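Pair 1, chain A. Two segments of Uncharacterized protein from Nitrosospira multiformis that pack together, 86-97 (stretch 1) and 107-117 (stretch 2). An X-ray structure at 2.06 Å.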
# COMPACT_ATOMS: atom_id res chain seq x y z
N GLY A 86 20.13 19.54 -10.60
CA GLY A 86 21.54 19.50 -10.28
C GLY A 86 21.77 19.21 -8.81
O GLY A 86 22.84 18.77 -8.42
N GLU A 87 20.76 19.46 -7.98
CA GLU A 87 20.94 19.24 -6.54
C GLU A 87 20.12 18.10 -5.92
O GLU A 87 20.49 17.58 -4.88
CB GLU A 87 20.78 20.55 -5.76
CG GLU A 87 19.52 21.32 -6.08
CD GLU A 87 19.74 22.82 -6.06
OE1 GLU A 87 20.65 23.30 -5.34
OE2 GLU A 87 19.01 23.53 -6.78
N ILE A 88 19.02 17.71 -6.57
CA ILE A 88 18.26 16.54 -6.10
C ILE A 88 17.94 15.59 -7.25
O ILE A 88 18.06 15.96 -8.42
CB ILE A 88 16.94 16.94 -5.41
CG1 ILE A 88 15.95 17.53 -6.42
CG2 ILE A 88 17.21 17.93 -4.29
CD1 ILE A 88 14.51 17.68 -5.86
N TYR A 89 17.55 14.36 -6.92
CA TYR A 89 17.05 13.43 -7.93
C TYR A 89 15.94 12.54 -7.37
O TYR A 89 15.76 12.44 -6.15
CB TYR A 89 18.17 12.60 -8.57
CG TYR A 89 18.97 11.70 -7.64
CD1 TYR A 89 18.68 10.35 -7.53
CD2 TYR A 89 20.06 12.20 -6.92
CE1 TYR A 89 19.43 9.51 -6.70
CE2 TYR A 89 20.82 11.38 -6.09
CZ TYR A 89 20.50 10.04 -5.98
OH TYR A 89 21.25 9.23 -5.15
N ASN A 90 15.20 11.91 -8.28
CA ASN A 90 14.09 11.03 -7.90
C ASN A 90 13.09 11.71 -6.98
O ASN A 90 12.65 11.11 -6.00
CB ASN A 90 14.61 9.76 -7.23
CG ASN A 90 15.45 8.91 -8.17
OD1 ASN A 90 15.42 9.10 -9.39
ND2 ASN A 90 16.21 7.97 -7.61
N TYR A 91 12.73 12.95 -7.27
CA TYR A 91 11.68 13.61 -6.52
C TYR A 91 10.32 13.02 -6.89
O TYR A 91 9.97 12.98 -8.07
CB TYR A 91 11.64 15.12 -6.76
CG TYR A 91 10.68 15.79 -5.80
CD1 TYR A 91 11.16 16.47 -4.68
CD2 TYR A 91 9.30 15.68 -5.97
CE1 TYR A 91 10.28 17.05 -3.79
CE2 TYR A 91 8.42 16.26 -5.08
CZ TYR A 91 8.92 16.94 -3.98
OH TYR A 91 8.06 17.51 -3.09
N VAL A 92 9.57 12.57 -5.89
CA VAL A 92 8.20 12.08 -6.10
C VAL A 92 7.26 12.82 -5.17
O VAL A 92 7.52 12.92 -3.96
CB VAL A 92 8.07 10.58 -5.83
CG1 VAL A 92 6.57 10.16 -5.84
CG2 VAL A 92 8.88 9.77 -6.85
N GLY A 93 6.19 13.37 -5.72
CA GLY A 93 5.16 14.03 -4.92
C GLY A 93 3.94 13.14 -4.93
O GLY A 93 3.71 12.44 -5.92
N ASN A 94 3.17 13.16 -3.85
CA ASN A 94 2.07 12.20 -3.66
C ASN A 94 0.95 12.94 -2.95
O ASN A 94 1.06 13.24 -1.77
CB ASN A 94 2.57 11.01 -2.84
CG ASN A 94 1.51 9.90 -2.67
OD1 ASN A 94 0.32 10.13 -2.78
ND2 ASN A 94 1.98 8.70 -2.37
N LEU A 95 -0.11 13.28 -3.69
CA LEU A 95 -1.24 14.03 -3.15
C LEU A 95 -2.48 13.15 -3.06
O LEU A 95 -2.90 12.54 -4.05
CB LEU A 95 -1.54 15.23 -4.05
CG LEU A 95 -2.83 16.00 -3.81
CD1 LEU A 95 -2.84 16.62 -2.41
CD2 LEU A 95 -2.98 17.08 -4.88
N HIS A 96 -3.09 13.09 -1.88
CA HIS A 96 -4.09 12.06 -1.63
C HIS A 96 -5.18 12.54 -0.68
O HIS A 96 -4.89 13.25 0.29
CB HIS A 96 -3.35 10.85 -1.07
CG HIS A 96 -4.23 9.76 -0.55
ND1 HIS A 96 -5.20 9.16 -1.32
CD2 HIS A 96 -4.24 9.12 0.64
CE1 HIS A 96 -5.79 8.20 -0.61
NE2 HIS A 96 -5.22 8.16 0.58
N LEU A 97 -6.43 12.18 -0.97
CA LEU A 97 -7.58 12.59 -0.16
C LEU A 97 -8.20 11.41 0.56
O LEU A 97 -8.20 10.30 0.04
CB LEU A 97 -8.67 13.19 -1.05
CG LEU A 97 -8.38 14.39 -1.93
CD1 LEU A 97 -9.67 14.85 -2.58
CD2 LEU A 97 -7.80 15.49 -1.10
N PHE A 107 -9.86 14.94 4.60
CA PHE A 107 -8.46 14.94 5.01
C PHE A 107 -7.63 14.99 3.74
O PHE A 107 -7.88 14.23 2.80
CB PHE A 107 -8.16 13.65 5.79
CG PHE A 107 -6.72 13.47 6.15
CD1 PHE A 107 -6.16 14.14 7.23
CD2 PHE A 107 -5.91 12.60 5.43
CE1 PHE A 107 -4.83 13.97 7.57
CE2 PHE A 107 -4.57 12.41 5.76
CZ PHE A 107 -4.03 13.10 6.84
N VAL A 108 -6.65 15.89 3.69
CA VAL A 108 -5.76 16.00 2.54
C VAL A 108 -4.31 15.82 2.97
O VAL A 108 -3.83 16.54 3.84
CB VAL A 108 -5.88 17.38 1.87
CG1 VAL A 108 -5.11 17.39 0.56
CG2 VAL A 108 -7.34 17.74 1.63
N GLU A 109 -3.60 14.87 2.37
CA GLU A 109 -2.18 14.70 2.68
C GLU A 109 -1.32 14.87 1.43
O GLU A 109 -1.72 14.50 0.33
CB GLU A 109 -1.91 13.34 3.33
CG GLU A 109 -2.36 12.17 2.50
CD GLU A 109 -2.12 10.83 3.17
OE1 GLU A 109 -1.43 10.80 4.22
OE2 GLU A 109 -2.62 9.80 2.66
N TRP A 110 -0.15 15.46 1.62
CA TRP A 110 0.79 15.66 0.52
C TRP A 110 2.17 15.25 1.00
O TRP A 110 2.68 15.81 1.97
CB TRP A 110 0.78 17.13 0.09
CG TRP A 110 1.06 17.34 -1.37
CD1 TRP A 110 1.91 16.61 -2.17
CD2 TRP A 110 0.49 18.35 -2.21
NE1 TRP A 110 1.90 17.12 -3.45
CE2 TRP A 110 1.04 18.18 -3.50
CE3 TRP A 110 -0.43 19.39 -1.99
CZ2 TRP A 110 0.69 19.01 -4.57
CZ3 TRP A 110 -0.78 20.20 -3.06
CH2 TRP A 110 -0.21 20.01 -4.33
N SER A 111 2.74 14.25 0.34
CA SER A 111 4.08 13.76 0.66
C SER A 111 5.06 14.09 -0.46
O SER A 111 4.69 14.14 -1.64
CB SER A 111 4.07 12.23 0.84
OG SER A 111 2.96 11.79 1.60
N GLY A 112 6.31 14.29 -0.09
CA GLY A 112 7.37 14.50 -1.06
C GLY A 112 8.58 13.74 -0.60
O GLY A 112 8.87 13.68 0.60
N SER A 113 9.29 13.13 -1.53
CA SER A 113 10.53 12.48 -1.17
C SER A 113 11.50 12.55 -2.33
O SER A 113 11.09 12.57 -3.50
CB SER A 113 10.28 11.03 -0.74
OG SER A 113 9.73 10.27 -1.80
N TRP A 114 12.79 12.60 -2.00
CA TRP A 114 13.82 12.74 -3.01
C TRP A 114 15.15 12.28 -2.46
O TRP A 114 15.27 11.99 -1.27
CB TRP A 114 13.90 14.19 -3.49
CG TRP A 114 14.27 15.18 -2.44
CD1 TRP A 114 15.51 15.69 -2.20
CD2 TRP A 114 13.38 15.81 -1.51
NE1 TRP A 114 15.45 16.60 -1.16
CE2 TRP A 114 14.16 16.69 -0.72
CE3 TRP A 114 12.01 15.73 -1.26
CZ2 TRP A 114 13.61 17.47 0.29
CZ3 TRP A 114 11.46 16.50 -0.25
CH2 TRP A 114 12.26 17.36 0.51
N GLU A 115 16.15 12.19 -3.34
CA GLU A 115 17.51 11.88 -2.94
C GLU A 115 18.34 13.14 -3.11
O GLU A 115 18.13 13.92 -4.04
CB GLU A 115 18.11 10.76 -3.82
CG GLU A 115 17.25 9.48 -3.85
CD GLU A 115 17.39 8.66 -2.57
OE1 GLU A 115 18.40 8.81 -1.86
OE2 GLU A 115 16.48 7.85 -2.28
N SER A 116 19.31 13.32 -2.22
CA SER A 116 20.11 14.52 -2.22
C SER A 116 21.28 14.36 -1.27
O SER A 116 21.21 13.61 -0.30
CB SER A 116 19.27 15.72 -1.76
OG SER A 116 20.07 16.89 -1.72
N ALA A 117 22.36 15.09 -1.55
CA ALA A 117 23.49 15.13 -0.64
C ALA A 117 23.17 15.98 0.59
O ALA A 117 23.89 15.91 1.59
CB ALA A 117 24.74 15.64 -1.36
O HOH W 1 22.77 17.20 -3.51
O HOH W 2 11.74 9.51 -4.01
O HOH W 3 15.50 6.83 -4.83
O HOH W 4 6.81 10.92 -1.98
O HOH W 5 0.57 11.65 0.59

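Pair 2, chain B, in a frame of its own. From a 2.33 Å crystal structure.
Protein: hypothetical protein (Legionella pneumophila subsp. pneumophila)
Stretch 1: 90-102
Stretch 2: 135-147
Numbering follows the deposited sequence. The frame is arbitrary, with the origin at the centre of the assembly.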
# COMPACT_ATOMS: atom_id res chain seq x y z
N ALA B 90 -11.32 3.30 -13.44
CA ALA B 90 -10.26 3.81 -12.56
C ALA B 90 -10.01 2.83 -11.42
O ALA B 90 -10.95 2.19 -10.93
CB ALA B 90 -10.67 5.15 -12.00
N LEU B 91 -8.75 2.75 -10.98
CA LEU B 91 -8.41 1.90 -9.84
C LEU B 91 -8.38 2.78 -8.57
O LEU B 91 -7.63 2.54 -7.63
CB LEU B 91 -7.09 1.13 -10.09
CG LEU B 91 -7.09 0.12 -11.29
CD1 LEU B 91 -5.75 -0.55 -11.43
CD2 LEU B 91 -8.13 -0.95 -11.12
N VAL B 92 -9.27 3.79 -8.58
CA VAL B 92 -9.55 4.82 -7.58
C VAL B 92 -11.07 4.79 -7.39
O VAL B 92 -11.81 4.69 -8.35
CB VAL B 92 -8.98 6.22 -8.03
CG1 VAL B 92 -9.61 7.37 -7.26
CG2 VAL B 92 -7.47 6.26 -7.89
N TYR B 93 -11.52 4.84 -6.14
CA TYR B 93 -12.93 4.73 -5.83
C TYR B 93 -13.40 5.90 -5.03
O TYR B 93 -12.74 6.28 -4.06
CB TYR B 93 -13.20 3.41 -5.06
CG TYR B 93 -12.69 2.21 -5.82
CD1 TYR B 93 -13.41 1.68 -6.88
CD2 TYR B 93 -11.44 1.67 -5.54
CE1 TYR B 93 -12.91 0.61 -7.63
CE2 TYR B 93 -10.92 0.62 -6.30
CZ TYR B 93 -11.67 0.09 -7.33
OH TYR B 93 -11.19 -0.95 -8.09
N ASP B 94 -14.57 6.43 -5.40
CA ASP B 94 -15.29 7.51 -4.72
C ASP B 94 -14.39 8.72 -4.49
O ASP B 94 -14.26 9.22 -3.37
CB ASP B 94 -15.92 7.01 -3.39
CG ASP B 94 -16.76 5.76 -3.55
OD1 ASP B 94 -17.74 5.79 -4.34
OD2 ASP B 94 -16.43 4.73 -2.92
N PHE B 95 -13.73 9.14 -5.56
CA PHE B 95 -12.87 10.31 -5.56
C PHE B 95 -13.71 11.54 -5.32
O PHE B 95 -14.68 11.80 -6.04
CB PHE B 95 -12.12 10.43 -6.89
CG PHE B 95 -11.22 11.64 -6.95
CD1 PHE B 95 -9.95 11.62 -6.37
CD2 PHE B 95 -11.64 12.80 -7.60
CE1 PHE B 95 -9.13 12.75 -6.41
CE2 PHE B 95 -10.80 13.92 -7.66
CZ PHE B 95 -9.55 13.89 -7.07
N LEU B 96 -13.34 12.29 -4.28
CA LEU B 96 -13.94 13.55 -3.90
C LEU B 96 -12.84 14.59 -3.76
O LEU B 96 -11.86 14.34 -3.05
CB LEU B 96 -14.72 13.42 -2.57
CG LEU B 96 -15.88 12.43 -2.49
CD1 LEU B 96 -16.35 12.31 -1.06
CD2 LEU B 96 -17.04 12.82 -3.43
N VAL B 97 -13.01 15.76 -4.41
CA VAL B 97 -12.09 16.89 -4.34
C VAL B 97 -12.86 18.13 -3.87
O VAL B 97 -14.00 18.38 -4.31
CB VAL B 97 -11.29 17.14 -5.65
CG1 VAL B 97 -12.18 17.22 -6.89
CG2 VAL B 97 -10.38 18.37 -5.55
N THR B 98 -12.25 18.86 -2.91
CA THR B 98 -12.74 20.13 -2.37
C THR B 98 -11.69 21.21 -2.67
O THR B 98 -10.49 20.97 -2.50
CB THR B 98 -13.10 20.07 -0.87
OG1 THR B 98 -11.91 20.04 -0.09
CG2 THR B 98 -14.01 18.90 -0.51
N VAL B 99 -12.15 22.38 -3.14
CA VAL B 99 -11.31 23.55 -3.42
C VAL B 99 -11.70 24.58 -2.37
O VAL B 99 -12.88 24.95 -2.31
CB VAL B 99 -11.48 24.08 -4.87
CG1 VAL B 99 -10.66 25.36 -5.09
CG2 VAL B 99 -11.12 23.02 -5.90
N ASN B 100 -10.74 24.98 -1.51
CA ASN B 100 -10.95 25.92 -0.40
C ASN B 100 -12.15 25.45 0.47
O ASN B 100 -13.08 26.21 0.78
CB ASN B 100 -11.14 27.37 -0.91
CG ASN B 100 -9.85 28.08 -1.24
OD1 ASN B 100 -8.76 27.68 -0.83
ND2 ASN B 100 -9.96 29.18 -1.96
N ASP B 101 -12.12 24.14 0.78
CA ASP B 101 -13.06 23.36 1.59
C ASP B 101 -14.51 23.26 0.99
O ASP B 101 -15.40 22.72 1.66
CB ASP B 101 -13.04 23.85 3.06
CG ASP B 101 -11.65 23.67 3.66
OD1 ASP B 101 -11.16 22.51 3.71
OD2 ASP B 101 -10.99 24.71 3.98
N LYS B 102 -14.69 23.65 -0.30
CA LYS B 102 -15.94 23.50 -1.05
C LYS B 102 -15.79 22.37 -2.08
O LYS B 102 -14.88 22.40 -2.92
CB LYS B 102 -16.34 24.81 -1.75
CG LYS B 102 -17.66 24.72 -2.52
CD LYS B 102 -17.96 26.05 -3.19
CE LYS B 102 -19.03 25.95 -4.24
NZ LYS B 102 -19.13 27.21 -5.04
N ALA B 135 -2.46 34.71 -3.45
CA ALA B 135 -3.27 33.90 -2.56
C ALA B 135 -2.90 32.42 -2.52
O ALA B 135 -2.26 31.89 -3.42
CB ALA B 135 -4.73 34.03 -2.95
N THR B 136 -3.30 31.77 -1.41
CA THR B 136 -3.13 30.36 -1.10
C THR B 136 -4.48 29.64 -1.36
O THR B 136 -5.54 30.17 -1.03
CB THR B 136 -2.64 30.21 0.37
OG1 THR B 136 -1.35 30.80 0.52
CG2 THR B 136 -2.57 28.77 0.83
N VAL B 137 -4.43 28.47 -1.96
CA VAL B 137 -5.64 27.69 -2.21
C VAL B 137 -5.43 26.33 -1.57
O VAL B 137 -4.36 25.73 -1.70
CB VAL B 137 -6.01 27.61 -3.73
CG1 VAL B 137 -7.03 26.51 -4.02
CG2 VAL B 137 -6.54 28.96 -4.22
N ASN B 138 -6.44 25.88 -0.82
CA ASN B 138 -6.42 24.57 -0.18
C ASN B 138 -7.08 23.54 -1.10
O ASN B 138 -8.18 23.77 -1.61
CB ASN B 138 -7.15 24.62 1.16
CG ASN B 138 -6.80 23.44 2.02
OD1 ASN B 138 -5.74 23.41 2.65
ND2 ASN B 138 -7.63 22.41 2.03
N ILE B 139 -6.38 22.41 -1.35
CA ILE B 139 -6.89 21.30 -2.15
C ILE B 139 -6.95 20.10 -1.24
O ILE B 139 -5.99 19.84 -0.52
CB ILE B 139 -6.09 21.03 -3.48
CG1 ILE B 139 -6.08 22.27 -4.45
CG2 ILE B 139 -6.60 19.75 -4.21
CD1 ILE B 139 -7.46 22.79 -4.96
N HIS B 140 -8.09 19.40 -1.23
CA HIS B 140 -8.28 18.18 -0.46
C HIS B 140 -8.82 17.06 -1.34
O HIS B 140 -9.72 17.27 -2.14
CB HIS B 140 -9.21 18.39 0.76
CG HIS B 140 -9.29 17.17 1.64
ND1 HIS B 140 -10.32 16.27 1.52
CD2 HIS B 140 -8.42 16.73 2.57
CE1 HIS B 140 -10.07 15.32 2.41
NE2 HIS B 140 -8.93 15.55 3.06
N HIS B 141 -8.22 15.87 -1.20
CA HIS B 141 -8.55 14.63 -1.87
C HIS B 141 -9.02 13.60 -0.86
O HIS B 141 -8.50 13.52 0.26
CB HIS B 141 -7.35 14.07 -2.64
CG HIS B 141 -6.99 14.80 -3.89
ND1 HIS B 141 -5.85 14.47 -4.61
CD2 HIS B 141 -7.61 15.83 -4.50
CE1 HIS B 141 -5.82 15.30 -5.63
NE2 HIS B 141 -6.86 16.14 -5.61
N ASP B 142 -10.00 12.81 -1.27
CA ASP B 142 -10.56 11.71 -0.48
C ASP B 142 -10.96 10.66 -1.51
O ASP B 142 -11.72 10.96 -2.42
CB ASP B 142 -11.73 12.17 0.42
CG ASP B 142 -12.46 11.10 1.21
OD1 ASP B 142 -12.07 9.92 1.13
OD2 ASP B 142 -13.45 11.44 1.89
N TYR B 143 -10.36 9.48 -1.41
CA TYR B 143 -10.61 8.36 -2.32
C TYR B 143 -10.05 7.08 -1.70
O TYR B 143 -9.35 7.12 -0.69
CB TYR B 143 -10.02 8.63 -3.72
CG TYR B 143 -8.53 8.92 -3.72
CD1 TYR B 143 -8.06 10.22 -3.51
CD2 TYR B 143 -7.60 7.93 -4.00
CE1 TYR B 143 -6.70 10.50 -3.52
CE2 TYR B 143 -6.24 8.20 -4.04
CZ TYR B 143 -5.79 9.49 -3.78
OH TYR B 143 -4.45 9.76 -3.81
N SER B 144 -10.34 5.95 -2.35
CA SER B 144 -9.87 4.62 -1.95
C SER B 144 -9.30 3.90 -3.14
O SER B 144 -9.58 4.26 -4.28
CB SER B 144 -11.01 3.79 -1.37
OG SER B 144 -11.45 4.39 -0.16
N THR B 145 -8.51 2.87 -2.89
CA THR B 145 -7.94 1.97 -3.90
C THR B 145 -8.02 0.58 -3.31
O THR B 145 -8.33 0.44 -2.12
CB THR B 145 -6.47 2.35 -4.26
OG1 THR B 145 -5.62 2.07 -3.15
CG2 THR B 145 -6.29 3.80 -4.71
N GLY B 146 -7.70 -0.42 -4.12
CA GLY B 146 -7.54 -1.79 -3.66
C GLY B 146 -6.15 -1.93 -3.07
O GLY B 146 -5.34 -0.99 -3.12
N ALA B 147 -5.86 -3.09 -2.46
CA ALA B 147 -4.55 -3.26 -1.87
C ALA B 147 -3.71 -4.20 -2.71
O ALA B 147 -3.92 -5.42 -2.70
CB ALA B 147 -4.66 -3.73 -0.43
O HOH W 6 -14.16 8.90 -0.77
O HOH W 7 -13.80 5.35 -0.74
O HOH W 8 -12.23 15.75 -0.53
O HOH W 9 -10.17 22.15 0.19
O HOH W 10 -7.87 31.91 -2.05
O HOH W 11 -6.97 29.87 1.21

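What backbone arrangement do the two pairs share? Each is a pair of antiparallel strands, with directions 170° apart in pair 1 and 175° in pair 2, and 14 central residues superpose with an RMSD of 0.4 Å. Both ladders carry a beta bulge at the same place. In pair 1 the register shifts by one between Tyr A89 and Val A92; in pair 2 it shifts between Tyr B93 and Leu B96. The matched residues Asn A90 and Asp B94 both have positive phi, 54° and 53°, which lets the chain take up the extra residue while the hydrogen bonds resume beyond it.

How is the ladder bonded around the bulge? Before it, Tyr A89 N donates to Glu A115 O at 3.0 Å, and its counterpart Tyr B93 N donates to Ser B144 O at 2.7 Å. After it, Val A92 N reaches Ser A113 O at 2.8 Å, as Leu B96 N reaches Asp B142 O at 2.8 Å. The carbonyl left over at the bulge turns to water in both: Asn A90 O accepts from a water at 2.7 Å and Asp B94 O from one at 2.6 Å. Farther along, the pairs part. His A96 and Glu A109 exchange two backbone bonds; at the matched positions Asn B100 N keeps its bond to Asn B138 O, 2.8 Å, but Asn B138 N donates to Asn B100 OD1, 2.9 Å, instead of a carbonyl, in the type I' turn from Val B99 to Lys B102.

How do aromatic residues fill the space beside the bulge? Tyr A91 and Phe B95 coincide, both with chi1 t, and so do Trp A114 and Tyr B143, both p. The Tyr A91 ring lies nearly parallel to the Trp A114 six-membered ring, at 14°, but slid so that they barely overlap. Phe B95 meets Tyr B143 obliquely, at 42°, and turns its edge toward the face of His B141. That histidine matches Gly A112, where an ideal CB would lie 2.4 Å from Tyr A91 OH; the phenylalanine carries no such hydroxyl.

What fills the face that carries Leu A95 and Trp A110 in pair 1, Val B99 and Ile B139 in pair 2? Gly A93 has no side chain, and its neighbour across the ladder is Gly A112. Tyr A91 OH reaches over the latter, 3.7 Å from Gly A112 CA. Pair 2 places Val B97 and His B141 there, with Val B97 CG2 3.9 Å from His B141 CD2. Next along, Leu A95 lies over a face of Trp A110, its CB 3.9 Å from the five-membered ring centroid. The matched Val B99 and Ile B139 instead meet as aliphatic groups, CG2 of Val B99 lying 3.8 Å from CD1 of Ile B139.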